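Local coordinates for DNA mismatch repair protein PMS1 (Saccharomyces cerevisiae, PDB 3H4L) that acts in DNA mismatch repair and probably binds and hydrolyses ATP through its N-terminal GHKL-type domain, at residues A40-I45 and S60-G65; I114-P119 and T139-G144; F190-I195 and L203-M208. One frame throughout, in Å; residues are numbered along the deposited sequence.

Contact 1: residues A40-I45 and S60-G65. With ANP (phosphoaminophosphonic acid-adenylate ester), chain E.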
loop_
_atom_site.group_PDB
_atom_site.type_symbol
_atom_site.label_atom_id
_atom_site.label_comp_id
_atom_site.label_asym_id
_atom_site.label_seq_id
_atom_site.Cartn_x
_atom_site.Cartn_y
_atom_site.Cartn_z
ATOM N N ALA B 40 -22.014 1.072 13.078
ATOM C CA ALA B 40 -21.832 2.069 14.122
ATOM C C ALA B 40 -22.002 3.491 13.597
ATOM O O ALA B 40 -21.691 4.465 14.286
ATOM C CB ALA B 40 -20.462 1.899 14.765
ATOM N N ASN B 41 -22.483 3.606 12.366
ATOM C CA ASN B 41 -22.729 4.906 11.771
ATOM C C ASN B 41 -21.464 5.728 11.650
ATOM O O ASN B 41 -21.444 6.919 12.000
ATOM C CB ASN B 41 -23.753 5.664 12.607
ATOM C CG ASN B 41 -24.994 4.851 12.866
ATOM O OD1 ASN B 41 -25.687 4.453 11.928
ATOM N ND2 ASN B 41 -25.284 4.589 14.141
ATOM N N ALA B 42 -20.402 5.087 11.173
ATOM C CA ALA B 42 -19.145 5.781 10.976
ATOM C C ALA B 42 -19.176 6.328 9.562
ATOM O O ALA B 42 -19.822 5.752 8.695
ATOM C CB ALA B 42 -17.983 4.818 11.133
ATOM N N ASN B 43 -18.510 7.454 9.332
ATOM C CA ASN B 43 -18.435 8.013 7.988
ATOM C C ASN B 43 -16.965 7.995 7.596
ATOM O O ASN B 43 -16.597 8.363 6.477
ATOM C CB ASN B 43 -18.998 9.441 7.921
ATOM C CG ASN B 43 -18.362 10.373 8.929
ATOM O OD1 ASN B 43 -17.133 10.411 9.081
ATOM N ND2 ASN B 43 -19.199 11.145 9.623
ATOM N N GLN B 44 -16.125 7.562 8.533
ATOM C CA GLN B 44 -14.703 7.456 8.265
ATOM C C GLN B 44 -14.152 6.115 8.757
ATOM O O GLN B 44 -14.250 5.774 9.940
ATOM C CB GLN B 44 -13.929 8.608 8.912
ATOM C CG GLN B 44 -12.641 8.914 8.166
ATOM C CD GLN B 44 -11.807 10.010 8.802
ATOM O OE1 GLN B 44 -12.322 11.069 9.185
ATOM N NE2 GLN B 44 -10.497 9.767 8.898
ATOM N N ILE B 45 -13.572 5.350 7.845
ATOM C CA ILE B 45 -13.025 4.055 8.213
ATOM C C ILE B 45 -11.598 3.880 7.746
ATOM O O ILE B 45 -11.291 3.977 6.561
ATOM C CB ILE B 45 -13.884 2.920 7.664
ATOM C CG1 ILE B 45 -15.280 3.008 8.285
ATOM C CG2 ILE B 45 -13.239 1.581 7.992
ATOM C CD1 ILE B 45 -16.266 2.026 7.732
ATOM N N SER B 60 -10.325 1.315 12.380
ATOM C CA SER B 60 -10.681 2.532 13.105
ATOM C C SER B 60 -11.811 3.300 12.455
ATOM O O SER B 60 -11.776 3.574 11.253
ATOM C CB SER B 60 -9.479 3.475 13.228
ATOM O OG SER B 60 -8.694 3.163 14.357
ATOM N N ASP B 61 -12.805 3.660 13.256
ATOM C CA ASP B 61 -13.934 4.411 12.744
ATOM C C ASP B 61 -14.302 5.532 13.710
ATOM O O ASP B 61 -13.820 5.577 14.846
ATOM C CB ASP B 61 -15.135 3.486 12.553
ATOM C CG ASP B 61 -15.645 2.915 13.857
ATOM O OD1 ASP B 61 -15.904 3.697 14.799
ATOM O OD2 ASP B 61 -15.801 1.677 13.943
ATOM N N ASN B 62 -15.159 6.438 13.251
ATOM C CA ASN B 62 -15.612 7.538 14.083
ATOM C C ASN B 62 -17.097 7.322 14.402
ATOM O O ASN B 62 -17.873 8.269 14.521
ATOM C CB ASN B 62 -15.388 8.870 13.358
ATOM C CG ASN B 62 -16.027 8.905 11.982
ATOM O OD1 ASN B 62 -16.628 7.921 11.536
ATOM N ND2 ASN B 62 -15.896 10.044 11.295
ATOM N N GLY B 63 -17.482 6.059 14.545
ATOM C CA GLY B 63 -18.864 5.737 14.836
ATOM C C GLY B 63 -19.297 6.069 16.252
ATOM O O GLY B 63 -18.594 6.745 16.999
ATOM N N ASP B 64 -20.465 5.559 16.618
ATOM C CA ASP B 64 -21.052 5.791 17.930
ATOM C C ASP B 64 -20.277 5.215 19.104
ATOM O O ASP B 64 -20.544 5.580 20.244
ATOM C CB ASP B 64 -22.482 5.249 17.947
ATOM C CG ASP B 64 -23.351 5.884 16.879
ATOM O OD1 ASP B 64 -24.450 5.361 16.610
ATOM O OD2 ASP B 64 -22.930 6.915 16.312
ATOM N N GLY B 65 -19.323 4.325 18.843
ATOM C CA GLY B 65 -18.554 3.750 19.936
ATOM C C GLY B 65 -19.332 2.701 20.711
ATOM O O GLY B 65 -20.501 2.466 20.432
HETATM P PG ANP E . -23.406 -9.274 13.111
HETATM O O1G ANP E . -21.941 -9.149 13.035
HETATM O O2G ANP E . -24.094 -8.252 12.357
HETATM O O3G ANP E . -23.950 -10.626 12.738
HETATM P PB ANP E . -23.088 -8.013 15.660
HETATM O O1B ANP E . -24.021 -7.744 16.790
HETATM O O2B ANP E . -22.537 -6.848 14.991
HETATM N N3B ANP E . -23.796 -9.049 14.664
HETATM P PA ANP E . -20.328 -8.653 16.330
HETATM O O1A ANP E . -19.908 -8.287 14.992
HETATM O O2A ANP E . -19.616 -9.735 17.071
HETATM O O3A ANP E . -21.910 -8.867 16.300
HETATM O "O5'" ANP E . -20.057 -7.453 17.345
HETATM C "C5'" ANP E . -21.082 -7.178 18.222
HETATM C "C4'" ANP E . -21.174 -6.110 19.240
HETATM O "O4'" ANP E . -19.903 -5.459 19.417
HETATM C "C3'" ANP E . -22.070 -5.195 18.476
HETATM O "O3'" ANP E . -23.435 -5.597 18.637
HETATM C "C2'" ANP E . -21.671 -3.846 18.998
HETATM O "O2'" ANP E . -22.488 -3.576 20.121
HETATM C "C1'" ANP E . -20.150 -4.068 19.283
HETATM N N9 ANP E . -19.160 -3.600 18.268
HETATM C C8 ANP E . -18.277 -4.293 17.455
HETATM N N7 ANP E . -17.530 -3.584 16.662
HETATM C C5 ANP E . -17.933 -2.295 16.953
HETATM C C6 ANP E . -17.556 -0.983 16.471
HETATM N N6 ANP E . -16.616 -0.828 15.546
HETATM N N1 ANP E . -18.168 0.164 16.978
HETATM C C2 ANP E . -19.146 0.053 17.941
HETATM N N3 ANP E . -19.573 -1.132 18.463
HETATM C C4 ANP E . -18.946 -2.269 17.929
#

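Contact 2: residues I114-P119 and T139-G144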
loop_
_atom_site.group_PDB
_atom_site.type_symbol
_atom_site.label_atom_id
_atom_site.label_comp_id
_atom_site.label_asym_id
_atom_site.label_seq_id
_atom_site.Cartn_x
_atom_site.Cartn_y
_atom_site.Cartn_z
ATOM N N ILE B 114 -10.326 -0.065 21.643
ATOM C CA ILE B 114 -10.165 1.254 22.253
ATOM C C ILE B 114 -11.424 1.996 21.804
ATOM O O ILE B 114 -11.618 2.228 20.607
ATOM C CB ILE B 114 -8.907 1.994 21.749
ATOM C CG1 ILE B 114 -7.641 1.229 22.163
ATOM C CG2 ILE B 114 -8.858 3.368 22.375
ATOM C CD1 ILE B 114 -6.330 1.798 21.616
ATOM N N THR B 115 -12.285 2.361 22.750
ATOM C CA THR B 115 -13.542 3.007 22.381
ATOM C C THR B 115 -14.017 4.172 23.264
ATOM O O THR B 115 -13.462 4.445 24.324
ATOM C CB THR B 115 -14.669 1.938 22.325
ATOM O OG1 THR B 115 -15.856 2.503 21.752
ATOM C CG2 THR B 115 -14.981 1.422 23.731
ATOM N N THR B 116 -15.058 4.856 22.801
ATOM C CA THR B 116 -15.626 5.965 23.548
ATOM C C THR B 116 -16.975 6.455 23.034
ATOM O O THR B 116 -17.160 6.693 21.832
ATOM C CB THR B 116 -14.694 7.174 23.568
ATOM O OG1 THR B 116 -15.286 8.194 24.379
ATOM C CG2 THR B 116 -14.493 7.728 22.157
ATOM N N THR B 117 -17.909 6.611 23.968
ATOM C CA THR B 117 -19.244 7.109 23.671
ATOM C C THR B 117 -19.321 8.491 24.298
ATOM O O THR B 117 -20.404 9.058 24.467
ATOM C CB THR B 117 -20.316 6.244 24.320
ATOM O OG1 THR B 117 -20.023 6.104 25.717
ATOM C CG2 THR B 117 -20.359 4.877 23.659
ATOM N N SER B 118 -18.153 9.018 24.648
ATOM C CA SER B 118 -18.050 10.322 25.284
ATOM C C SER B 118 -16.617 10.831 25.148
ATOM O O SER B 118 -15.867 10.875 26.128
ATOM C CB SER B 118 -18.421 10.197 26.763
ATOM O OG SER B 118 -18.352 11.449 27.431
ATOM N N PRO B 119 -16.225 11.237 23.928
ATOM C CA PRO B 119 -14.873 11.736 23.678
ATOM C C PRO B 119 -14.558 12.950 24.550
ATOM O O PRO B 119 -15.461 13.708 24.912
ATOM C CB PRO B 119 -14.910 12.069 22.193
ATOM C CG PRO B 119 -16.315 12.523 21.999
ATOM C CD PRO B 119 -17.104 11.508 22.777
ATOM N N THR B 139 -7.549 5.888 28.609
ATOM C CA THR B 139 -6.888 6.533 27.476
ATOM C C THR B 139 -7.822 7.574 26.896
ATOM O O THR B 139 -8.898 7.824 27.431
ATOM C CB THR B 139 -6.593 5.522 26.349
ATOM O OG1 THR B 139 -6.090 4.312 26.921
ATOM C CG2 THR B 139 -5.556 6.074 25.380
ATOM N N SER B 140 -7.417 8.168 25.784
ATOM C CA SER B 140 -8.247 9.162 25.129
ATOM C C SER B 140 -8.294 8.866 23.649
ATOM O O SER B 140 -7.412 8.198 23.112
ATOM C CB SER B 140 -7.666 10.564 25.307
ATOM O OG SER B 140 -6.540 10.751 24.459
ATOM N N ARG B 141 -9.331 9.369 22.998
ATOM C CA ARG B 141 -9.492 9.229 21.558
ATOM C C ARG B 141 -10.784 9.893 21.132
ATOM O O ARG B 141 -11.727 9.978 21.918
ATOM C CB ARG B 141 -9.475 7.760 21.113
ATOM C CG ARG B 141 -10.655 6.899 21.511
ATOM C CD ARG B 141 -10.853 5.813 20.442
ATOM N NE ARG B 141 -11.663 6.301 19.322
ATOM C CZ ARG B 141 -11.590 5.859 18.067
ATOM N NH1 ARG B 141 -10.731 4.910 17.735
ATOM N NH2 ARG B 141 -12.393 6.364 17.142
ATOM N N ASN B 142 -10.814 10.393 19.898
ATOM C CA ASN B 142 -12.011 11.047 19.391
ATOM C C ASN B 142 -13.134 10.016 19.341
ATOM O O ASN B 142 -12.899 8.815 19.553
ATOM C CB ASN B 142 -11.761 11.621 17.994
ATOM C CG ASN B 142 -10.541 12.527 17.943
ATOM O OD1 ASN B 142 -10.266 13.270 18.887
ATOM N ND2 ASN B 142 -9.810 12.478 16.830
ATOM N N LYS B 143 -14.349 10.478 19.063
ATOM C CA LYS B 143 -15.503 9.587 18.998
ATOM C C LYS B 143 -15.205 8.406 18.079
ATOM O O LYS B 143 -14.549 8.560 17.053
ATOM C CB LYS B 143 -16.728 10.342 18.477
ATOM C CG LYS B 143 -18.048 9.590 18.646
ATOM C CD LYS B 143 -19.186 10.272 17.889
ATOM C CE LYS B 143 -18.909 10.298 16.385
ATOM N NZ LYS B 143 -20.037 10.850 15.575
ATOM N N GLY B 144 -15.677 7.224 18.450
ATOM C CA GLY B 144 -15.433 6.072 17.603
ATOM C C GLY B 144 -14.837 4.871 18.303
ATOM O O GLY B 144 -14.755 4.812 19.537
#

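Contact 3: residues F190-I195 and L203-M208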
loop_
_atom_site.group_PDB
_atom_site.type_symbol
_atom_site.label_atom_id
_atom_site.label_comp_id
_atom_site.label_asym_id
_atom_site.label_seq_id
_atom_site.Cartn_x
_atom_site.Cartn_y
_atom_site.Cartn_z
ATOM N N PHE B 190 -12.848 5.693 3.151
ATOM C CA PHE B 190 -12.012 4.547 3.480
ATOM C C PHE B 190 -10.546 4.866 3.223
ATOM O O PHE B 190 -10.211 5.591 2.279
ATOM C CB PHE B 190 -12.397 3.329 2.636
ATOM C CG PHE B 190 -13.624 2.622 3.107
ATOM C CD1 PHE B 190 -14.871 2.943 2.584
ATOM C CD2 PHE B 190 -13.534 1.617 4.065
ATOM C CE1 PHE B 190 -16.018 2.265 3.009
ATOM C CE2 PHE B 190 -14.671 0.936 4.497
ATOM C CZ PHE B 190 -15.913 1.260 3.966
ATOM N N SER B 191 -9.680 4.314 4.070
ATOM C CA SER B 191 -8.238 4.484 3.952
ATOM C C SER B 191 -7.613 3.156 4.340
ATOM O O SER B 191 -7.986 2.554 5.341
ATOM C CB SER B 191 -7.740 5.565 4.899
ATOM O OG SER B 191 -8.332 6.803 4.588
ATOM N N VAL B 192 -6.663 2.690 3.554
ATOM C CA VAL B 192 -6.027 1.429 3.866
ATOM C C VAL B 192 -4.534 1.516 3.659
ATOM O O VAL B 192 -4.053 1.863 2.572
ATOM C CB VAL B 192 -6.573 0.295 2.984
ATOM C CG1 VAL B 192 -5.893 -1.018 3.351
ATOM C CG2 VAL B 192 -8.100 0.187 3.158
ATOM N N TRP B 193 -3.796 1.204 4.712
ATOM C CA TRP B 193 -2.346 1.228 4.645
ATOM C C TRP B 193 -1.807 -0.133 5.061
ATOM O O TRP B 193 -2.499 -0.927 5.708
ATOM C CB TRP B 193 -1.756 2.255 5.613
ATOM C CG TRP B 193 -2.337 3.619 5.597
ATOM C CD1 TRP B 193 -3.501 4.032 6.186
ATOM C CD2 TRP B 193 -1.712 4.788 5.078
ATOM N NE1 TRP B 193 -3.629 5.396 6.071
ATOM C CE2 TRP B 193 -2.545 5.882 5.391
ATOM C CE3 TRP B 193 -0.524 5.019 4.371
ATOM C CZ2 TRP B 193 -2.221 7.195 5.033
ATOM C CZ3 TRP B 193 -0.198 6.323 4.015
ATOM C CH2 TRP B 193 -1.047 7.396 4.344
ATOM N N ASN B 194 -0.562 -0.388 4.685
ATOM C CA ASN B 194 0.110 -1.606 5.079
ATOM C C ASN B 194 1.463 -1.177 5.589
ATOM O O ASN B 194 2.232 -0.541 4.862
ATOM C CB ASN B 194 0.317 -2.569 3.921
ATOM C CG ASN B 194 1.123 -3.783 4.341
ATOM O OD1 ASN B 194 0.803 -4.426 5.351
ATOM N ND2 ASN B 194 2.175 -4.101 3.589
ATOM N N ILE B 195 1.748 -1.509 6.840
ATOM C CA ILE B 195 3.027 -1.165 7.430
ATOM C C ILE B 195 3.946 -2.362 7.256
ATOM O O ILE B 195 3.673 -3.436 7.791
ATOM C CB ILE B 195 2.858 -0.823 8.907
ATOM C CG1 ILE B 195 2.085 0.495 9.027
ATOM C CG2 ILE B 195 4.213 -0.732 9.581
ATOM C CD1 ILE B 195 1.609 0.793 10.421
ATOM N N LEU B 203 0.651 3.312 1.551
ATOM C CA LEU B 203 -0.765 3.567 1.357
ATOM C C LEU B 203 -1.257 2.565 0.331
ATOM O O LEU B 203 -0.612 2.350 -0.696
ATOM C CB LEU B 203 -1.013 4.984 0.863
ATOM C CG LEU B 203 -2.481 5.275 0.528
ATOM C CD1 LEU B 203 -3.290 5.419 1.798
ATOM C CD2 LEU B 203 -2.571 6.544 -0.282
ATOM N N ILE B 204 -2.395 1.944 0.624
ATOM C CA ILE B 204 -2.971 0.945 -0.263
ATOM C C ILE B 204 -4.218 1.444 -0.996
ATOM O O ILE B 204 -4.327 1.271 -2.208
ATOM C CB ILE B 204 -3.340 -0.330 0.519
ATOM C CG1 ILE B 204 -2.112 -0.868 1.265
ATOM C CG2 ILE B 204 -3.893 -1.368 -0.426
ATOM C CD1 ILE B 204 -0.986 -1.355 0.375
ATOM N N LEU B 205 -5.151 2.059 -0.266
ATOM C CA LEU B 205 -6.390 2.566 -0.868
ATOM C C LEU B 205 -6.950 3.777 -0.126
ATOM O O LEU B 205 -6.745 3.932 1.085
ATOM C CB LEU B 205 -7.450 1.453 -0.912
ATOM C CG LEU B 205 -8.895 1.725 -1.371
ATOM C CD1 LEU B 205 -9.526 0.421 -1.882
ATOM C CD2 LEU B 205 -9.725 2.296 -0.221
ATOM N N SER B 206 -7.662 4.631 -0.860
ATOM C CA SER B 206 -8.268 5.816 -0.268
ATOM C C SER B 206 -9.390 6.413 -1.106
ATOM O O SER B 206 -9.255 6.561 -2.320
ATOM C CB SER B 206 -7.213 6.894 -0.033
ATOM O OG SER B 206 -7.797 8.022 0.592
ATOM N N THR B 207 -10.499 6.742 -0.453
ATOM C CA THR B 207 -11.622 7.365 -1.135
ATOM C C THR B 207 -12.022 8.592 -0.334
ATOM O O THR B 207 -11.782 8.669 0.868
ATOM C CB THR B 207 -12.852 6.425 -1.267
ATOM O OG1 THR B 207 -13.305 6.020 0.029
ATOM C CG2 THR B 207 -12.504 5.206 -2.094
ATOM N N MET B 208 -12.631 9.555 -1.009
ATOM C CA MET B 208 -13.057 10.789 -0.367
ATOM C C MET B 208 -14.463 10.648 0.202
ATOM O O MET B 208 -15.312 9.963 -0.372
ATOM C CB MET B 208 -13.026 11.941 -1.378
ATOM C CG MET B 208 -11.642 12.270 -1.914
ATOM S SD MET B 208 -10.555 12.864 -0.602
ATOM C CE MET B 208 -9.764 11.303 -0.052
#

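Contact 1: residues A40-I45 and S60-G65
Segment 40-45 leads from helix 26-39 into strand 44-50. Segment 60-65 leaves strand 56-61, the partner in the same antiparallel hairpin. The two backbones come closest at Ala42 and Gly63, whose CA atoms are 3.9 Å apart. Gly63 has no side chain to hold them off. The N-H of Asp64 bonds to the O of Ala40 at 2.9 Å, in the carbonyl plane. Asn62 does most of the side-chain work. Its CG sits between the backbone N and the carbonyl carbon (chi1 54°), which turns the amide toward Asn43 and Gln44. Asn62 OD1 accepts from Asn43 N at 2.9 Å on a lone pair and from Gln44 N at 3.1 Å from above its plane. Asn62 ND2 gives a nearly straight bond to Asn43 OD1 at 2.6 Å, with the two amide planes 84° apart.

Asp61, Gly63 and Gly65 fit the Asp-x-Gly-x-Gly motif of the GHKL ATPases. Asp61 OD2 accepts from N6 of the adenine at 3.1 Å and is also bonded to Ser37 OG. OD1 takes the N-H of Gly63 in an Asx turn, and the N-H of Thr145 as well. These bonds hold the carboxylate, consistent with a role in recognising the base. Ala40 CB packs on the adenine, 3.6 Å from N1. Asn41 ND2, on the exposed side, bonds to Asp64 OD1 at 2.7 Å from above the carboxylate plane.

Contact 2: residues I114-P119 and T139-G144
Backbone pairing between the two segments is thin. Thr116 and Gly144 form an antiparallel hydrogen-bonded pair, but the bond from Thr116 N to Gly144 O is weak at 3.3 Å.

Among the side-chain hydrogen bonds, those of Arg141 stand out. It bends at chi3 and folds back on its own loop. Arg141 NE bonds to Asn142 O at 2.8 Å and NH2 to Lys143 O at 3.1 Å, the latter in the guanidinium plane. NH2 also reaches Asp61 O. Gly144 C lies 3.0 Å above the guanidinium plane, toward its rim, and the positive phi of 128° there suits glycine. Thr116 OG1 accepts from Ser118 N at 3.0 Å in an ST turn, and is also bonded to Lys121 O. Thr115 OG1 is hydrogen-bonded to Thr145 OG1 of the nucleotide pocket. In the sheet of the GHKL-type ATPase domain, segment 139-144 leaves strand 133-140, outermost within the chain, passes the ends of strands 121-127 and 110-116 and enters strand 144-150.

Van der Waals contacts do the rest. Ile114 CG2 packs obliquely on Arg141 CD at 3.7 Å. Thr116 CG2 presses on Asn142 O at 3.2 Å. Pro119 CB covers Lys143 N at 3.6 Å, and the side chains lie side by side.

Contact 3: residues F190-I195 and L203-M208
Strands 190-195 and 203-206 form a tight antiparallel hairpin, their axes 173° apart in direction, with a classic beta bulge at Ile204 and Leu205. Ile204 and Leu205 share Val192 as their partner. The O of Val192 accepts from Ile204 N at 2.6 Å and from Leu205 N at 3.0 Å. Val192 N returns a bond to Leu205 O at 2.8 Å. At the far end Thr207 N bonds to Phe190 O. Thr207 OG1, between its own backbone N and carbonyl carbon (chi1 60°), then takes the N-H of Phe190 at 3.2 Å in a nearly straight line.

The bulge puts Leu203 opposite Trp193. Leu203 CD1 sits over the centre of the six-membered ring of Trp193, 3.5 Å from the centroid and 6° off the normal, a clear CH-pi contact. Leu203 CB also touches CZ3 of Trp193 at 3.5 Å. On the other face, Val192 and Ile204 cross obliquely, CG1 of Val192 3.9 Å from CB of Ile204, and Phe190 CB meets Leu205 CD2. Helix 167-184 packs against Phe190, Val192 and Ile204, and helix 213-221 against Leu205 and Thr207.

A strand of the second subunit pairs in parallel with Leu203, Leu205 and Ser206, and Arg98 of that subunit packs on Ile204. The hairpin thus has one largely apolar face packed against two helices, while its outer edge carries the sheet on across the interface.

Overall arrangement
All three contacts belong to the same eight-stranded sheet, taken in series along the chain. Contact 1 lies between the others. It touches contact 2 through the bond from Arg141 to Asp61 O, and contact 3 where strands 44-50 and 189-195 pair at Ile45 and Ser191. Contacts 2 and 3 do not meet, their nearest atoms being about 13 Å apart. Contact 3 is the buried one, with strand-to-strand backbone bonds, broken by a bulge, and apolar packing. Contacts 1 and 2 are partly exposed and lie at strand ends and turns. Side-chain amides and two carboxylates dominate contact 1, where adenine binds. Contact 2 relies on an arginine folded on its own loop and on methyl contacts.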